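Local coordinates for BH2621 protein (Bacillus halodurans, PDB 2QML) that is of unknown function in detail but probably acts as an N-acyltransferase of the GNAT superfamily, perhaps transferring an acyl group in siderophore biosynthesis, at residues I143-D148 with H156-C161; I45-L50 with R149-M154. One frame throughout, in Å; residues are numbered along the deposited sequence.

Contact 1 (I143-D148 with H156-C161)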
# COMPACT_ATOMS: atom_id res chain seq x y z
N ILE A 143 -6.92 6.81 -6.93
CA ILE A 143 -6.46 5.68 -6.14
C ILE A 143 -7.21 5.72 -4.80
O ILE A 143 -7.34 6.77 -4.21
CB ILE A 143 -4.94 5.66 -5.90
CG1 ILE A 143 -4.17 5.53 -7.24
CG2 ILE A 143 -4.54 4.49 -4.99
CD1 ILE A 143 -2.67 5.72 -7.14
N VAL A 144 -7.71 4.57 -4.36
CA VAL A 144 -8.46 4.45 -3.13
C VAL A 144 -7.71 3.60 -2.11
O VAL A 144 -6.82 2.79 -2.41
CB VAL A 144 -9.88 3.87 -3.36
CG1 VAL A 144 -10.65 4.68 -4.41
CG2 VAL A 144 -9.84 2.34 -3.68
N ALA A 145 -8.08 3.83 -0.86
CA ALA A 145 -7.57 3.10 0.30
C ALA A 145 -8.76 2.95 1.27
O ALA A 145 -9.70 3.79 1.27
CB ALA A 145 -6.46 3.85 0.94
N GLU A 146 -8.75 1.85 2.03
CA GLU A 146 -9.78 1.57 3.03
C GLU A 146 -9.15 1.08 4.34
O GLU A 146 -9.48 -0.02 4.79
CB GLU A 146 -10.87 0.63 2.46
CG GLU A 146 -10.38 -0.51 1.53
CD GLU A 146 -9.26 -1.32 2.17
OE1 GLU A 146 -8.12 -0.80 2.16
OE2 GLU A 146 -9.49 -2.45 2.71
N PRO A 147 -8.32 1.94 4.98
CA PRO A 147 -7.74 1.58 6.25
C PRO A 147 -8.84 1.24 7.26
O PRO A 147 -9.93 1.84 7.19
CB PRO A 147 -7.03 2.87 6.69
CG PRO A 147 -7.72 4.01 5.89
CD PRO A 147 -8.00 3.34 4.58
N ASP A 148 -8.58 0.31 8.17
CA ASP A 148 -9.44 0.10 9.31
C ASP A 148 -9.75 1.46 9.94
O ASP A 148 -8.83 2.28 10.15
CB ASP A 148 -8.76 -0.82 10.31
CG ASP A 148 -9.66 -1.25 11.41
OD1 ASP A 148 -10.07 -0.42 12.26
OD2 ASP A 148 -9.92 -2.44 11.48
N HIS A 156 -4.28 9.41 8.98
CA HIS A 156 -3.52 10.67 8.93
C HIS A 156 -2.50 10.70 7.78
O HIS A 156 -2.41 11.69 7.04
CB HIS A 156 -2.83 10.89 10.27
CG HIS A 156 -1.90 12.06 10.29
ND1 HIS A 156 -2.34 13.37 10.33
CD2 HIS A 156 -0.55 12.12 10.17
CE1 HIS A 156 -1.30 14.18 10.28
NE2 HIS A 156 -0.20 13.45 10.20
N VAL A 157 -1.72 9.64 7.64
CA VAL A 157 -0.71 9.53 6.60
C VAL A 157 -1.40 9.67 5.22
O VAL A 157 -0.97 10.44 4.36
CB VAL A 157 0.06 8.18 6.71
CG1 VAL A 157 0.88 7.87 5.42
CG2 VAL A 157 0.97 8.09 7.93
N PHE A 158 -2.48 8.91 5.02
CA PHE A 158 -3.22 8.98 3.76
C PHE A 158 -3.70 10.41 3.51
O PHE A 158 -3.52 10.94 2.42
CB PHE A 158 -4.39 7.98 3.70
CG PHE A 158 -3.99 6.54 3.46
CD1 PHE A 158 -3.21 6.21 2.37
CD2 PHE A 158 -4.45 5.49 4.27
CE1 PHE A 158 -2.89 4.88 2.12
CE2 PHE A 158 -4.14 4.18 4.02
CZ PHE A 158 -3.33 3.87 2.96
N LYS A 159 -4.29 11.07 4.50
CA LYS A 159 -4.72 12.46 4.30
C LYS A 159 -3.56 13.36 3.88
O LYS A 159 -3.71 14.19 2.99
CB LYS A 159 -5.36 13.02 5.58
CG LYS A 159 -6.74 12.50 5.85
CD LYS A 159 -7.29 13.11 7.15
CE LYS A 159 -8.62 12.46 7.52
NZ LYS A 159 -9.08 12.87 8.87
N LYS A 160 -2.40 13.19 4.52
CA LYS A 160 -1.22 14.00 4.22
C LYS A 160 -0.76 13.78 2.80
O LYS A 160 -0.17 14.69 2.20
CB LYS A 160 -0.11 13.70 5.22
CG LYS A 160 -0.29 14.40 6.58
CD LYS A 160 0.63 15.62 6.81
CE LYS A 160 2.12 15.14 6.91
NZ LYS A 160 3.10 16.06 7.60
N CYS A 161 -1.02 12.60 2.24
CA CYS A 161 -0.68 12.29 0.85
C CYS A 161 -1.75 12.64 -0.18
O CYS A 161 -1.57 12.32 -1.35
CB CYS A 161 -0.28 10.84 0.71
SG CYS A 161 1.17 10.51 1.71
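The chi1 of F158 is -75°, with CG anti to the carbonyl carbon and beside the backbone N. Together with chi2 of -54° it carries the ring from helix 152-160 to A145 and P147. This is part of the GNAT acetyltransferase fold, where a helix that follows an interior strand packs on the sheet. Strand 142-145 sits between strands 106-112 and 175-182, and F158 reaches it from the following helix.

The methyl of A145 lies over one face of the ring, as a CH-pi contact. A145 CB is 3.8 Å from the centroid of the F158 ring and 16° off the ring normal. The methyl is offset toward the rim, on the CZ side. P147 meets a different part of the same ring. P147 CG comes within 3.9 Å of F158 CD2, and its CB and CD both approach CE2. The proline ring meets the phenyl ring at a slant, just past the end of the strand.

No hydrogen bond crosses this contact, and the three residues that touch are all buried. Backbone bonds of A145 with M179 and of P147 with L177 tie segment 143-148 to strand 175-182. F163 packs edge-to-face with the F158 ring, and L110 and M179 also touch this side chain. A glycerol, probably from the crystallisation liquor, is hydrogen-bonded to E146 OE1. The nearest atoms across the contact are A145 CB and F158 CZ, 3.7 Å apart.

Contact 2 (I45-L50 with R149-M154)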
# COMPACT_ATOMS: atom_id res chain seq x y z
N ILE A 45 -0.94 -7.44 13.03
CA ILE A 45 -1.98 -8.45 13.29
C ILE A 45 -3.41 -7.88 13.30
O ILE A 45 -4.28 -8.40 12.62
CB ILE A 45 -1.66 -9.27 14.60
CG1 ILE A 45 -0.46 -10.15 14.39
CG2 ILE A 45 -2.84 -10.16 15.03
CD1 ILE A 45 0.08 -10.77 15.68
N PRO A 46 -3.64 -6.78 14.04
CA PRO A 46 -5.05 -6.32 14.10
C PRO A 46 -5.67 -5.91 12.79
O PRO A 46 -6.89 -5.98 12.66
CB PRO A 46 -4.98 -5.08 15.02
CG PRO A 46 -3.69 -5.13 15.66
CD PRO A 46 -2.76 -5.91 14.81
N TYR A 47 -4.85 -5.49 11.84
CA TYR A 47 -5.31 -4.98 10.57
C TYR A 47 -5.25 -5.99 9.43
O TYR A 47 -5.98 -5.87 8.46
CB TYR A 47 -4.47 -3.73 10.24
CG TYR A 47 -4.58 -2.67 11.34
CD1 TYR A 47 -5.84 -2.19 11.71
CD2 TYR A 47 -3.50 -2.21 12.03
CE1 TYR A 47 -5.99 -1.25 12.73
CE2 TYR A 47 -3.65 -1.26 13.08
CZ TYR A 47 -4.89 -0.78 13.40
OH TYR A 47 -5.11 0.12 14.40
N TRP A 48 -4.38 -6.96 9.53
CA TRP A 48 -4.17 -7.97 8.48
C TRP A 48 -4.71 -9.35 8.82
O TRP A 48 -5.14 -10.07 7.91
CB TRP A 48 -2.68 -8.01 8.10
CG TRP A 48 -2.30 -6.82 7.23
CD1 TRP A 48 -1.95 -5.56 7.64
CD2 TRP A 48 -2.25 -6.80 5.82
NE1 TRP A 48 -1.73 -4.77 6.55
CE2 TRP A 48 -1.87 -5.52 5.42
CE3 TRP A 48 -2.47 -7.76 4.84
CZ2 TRP A 48 -1.71 -5.18 4.10
CZ3 TRP A 48 -2.30 -7.42 3.55
CH2 TRP A 48 -1.93 -6.15 3.20
N LYS A 49 -4.67 -9.72 10.11
CA LYS A 49 -5.24 -10.96 10.59
C LYS A 49 -4.65 -12.18 9.88
O LYS A 49 -5.37 -13.11 9.52
CB LYS A 49 -6.78 -10.88 10.48
CG LYS A 49 -7.37 -9.60 11.18
CD LYS A 49 -8.91 -9.48 11.05
CE LYS A 49 -9.46 -8.28 11.86
NZ LYS A 49 -9.20 -6.96 11.21
N LEU A 50 -3.34 -12.14 9.62
CA LEU A 50 -2.64 -13.25 8.94
C LEU A 50 -1.54 -13.86 9.82
O LEU A 50 -0.56 -14.43 9.31
CB LEU A 50 -2.15 -12.82 7.54
CG LEU A 50 -3.26 -12.72 6.49
CD1 LEU A 50 -2.66 -11.92 5.31
CD2 LEU A 50 -3.95 -14.06 6.08
N ARG A 149 -11.02 1.73 10.28
CA ARG A 149 -11.37 3.04 10.82
C ARG A 149 -10.66 3.42 12.12
O ARG A 149 -10.58 4.61 12.51
CB ARG A 149 -12.88 3.15 10.99
CG ARG A 149 -13.45 2.24 12.04
CD ARG A 149 -14.90 2.59 12.27
NE ARG A 149 -15.44 1.75 13.31
CZ ARG A 149 -16.57 2.01 13.97
NH1 ARG A 149 -17.26 3.10 13.70
NH2 ARG A 149 -16.98 1.22 14.93
N ARG A 150 -10.12 2.41 12.80
CA ARG A 150 -9.38 2.61 14.04
C ARG A 150 -7.90 2.97 13.83
O ARG A 150 -7.21 3.32 14.82
CB ARG A 150 -9.46 1.35 14.88
CG ARG A 150 -10.86 0.97 15.27
CD ARG A 150 -10.84 -0.44 15.86
NE ARG A 150 -10.44 -1.43 14.86
CZ ARG A 150 -10.21 -2.70 15.14
NH1 ARG A 150 -10.38 -3.16 16.38
NH2 ARG A 150 -9.85 -3.53 14.18
N ASN A 151 -7.40 2.82 12.62
CA ASN A 151 -5.99 3.07 12.34
C ASN A 151 -5.80 4.56 12.08
O ASN A 151 -5.61 5.03 10.94
CB ASN A 151 -5.52 2.23 11.18
CG ASN A 151 -4.02 2.15 11.09
OD1 ASN A 151 -3.32 2.96 11.70
ND2 ASN A 151 -3.52 1.17 10.33
N LYS A 152 -5.85 5.32 13.17
CA LYS A 152 -5.76 6.79 13.08
C LYS A 152 -4.45 7.24 12.42
O LYS A 152 -4.46 8.20 11.61
CB LYS A 152 -5.97 7.45 14.46
CG LYS A 152 -7.29 7.02 15.15
CD LYS A 152 -8.58 6.85 14.20
CE LYS A 152 -9.89 6.63 15.03
N LYS A 153 -3.34 6.57 12.74
CA LYS A 153 -2.04 6.93 12.14
C LYS A 153 -2.10 6.82 10.63
O LYS A 153 -1.71 7.76 9.94
CB LYS A 153 -0.91 6.05 12.70
CG LYS A 153 0.46 6.24 11.99
N MSE A 154 -2.60 5.70 10.09
CA MSE A 154 -2.66 5.55 8.62
C MSE A 154 -3.66 6.46 7.94
O MSE A 154 -3.40 6.96 6.86
CB MSE A 154 -2.90 4.10 8.15
CG MSE A 154 -1.69 3.25 8.20
SE MSE A 154 -0.11 3.98 7.26
CE MSE A 154 -0.81 4.42 5.51
O HOH W 1 -8.59 -6.26 15.08
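The N-terminal turn of helix 152-160 meets the short helix 45-48 here, at the protein surface. Y47 and N151 carry the contact. The amide of N151 stacks on one face of the Y47 ring, with the two planes 12° apart. N151 ND2 lies over the CD2-CE2 side, 3.7 Å from Y47 CE2. N151 CB sits over the other side of the same face and is 3.8 Å from Y47 CE1. It makes an off-centre CH-pi contact. The opposite face of the ring is covered by P46 CB, so the tyrosine is layered between its own neighbour and N151.

N151 is the N-cap of helix 152-160. Its CG is anti to the backbone N, with chi1 at -164°. From there N151 OD1 accepts from M154 N at 3.3 Å. The N-H points at OD1 fairly straight, at 164°, but the donor stands above the carbonyl plane. The cap helps to fix the amide that lies on Y47. N151 is also the centre of an inverse gamma turn, in the sharp bend that leads into the helix of this GNAT domain.

A second link is made through water. The water donates to P46 O at 3.0 Å and accepts from R150 NH2 at 3.1 Å. P46 O also accepts from K49 NZ, which has D173 O as a further partner. The R150 chain bends at chi3, and its NE makes a salt bridge with D148 OD1. That carboxylate probably offsets some of the like charge between K49 NZ and R150 NH2, which are 4.6 Å apart.

From the N terminus, segment 45-50 comes first, on helix 45-48. Strands 70-77, 80-89 and 106-112 and two helices, 54-65 and 123-135, follow before strand 142-145. Segment 143-148 then starts contact 1. The chain runs directly on into segment 149-154, which closes the long loop of contact 2 across 98 residues. Segment 156-161 closes contact 1 after only seven. The two contacts therefore cross along the chain. Both use helix 152-160: contact 2 ties its N-terminal end to helix 45-48, and contact 1 ties its later turns to strand 142-145. They also touch directly, with D148 CB 3.5 Å from Y47 CD1.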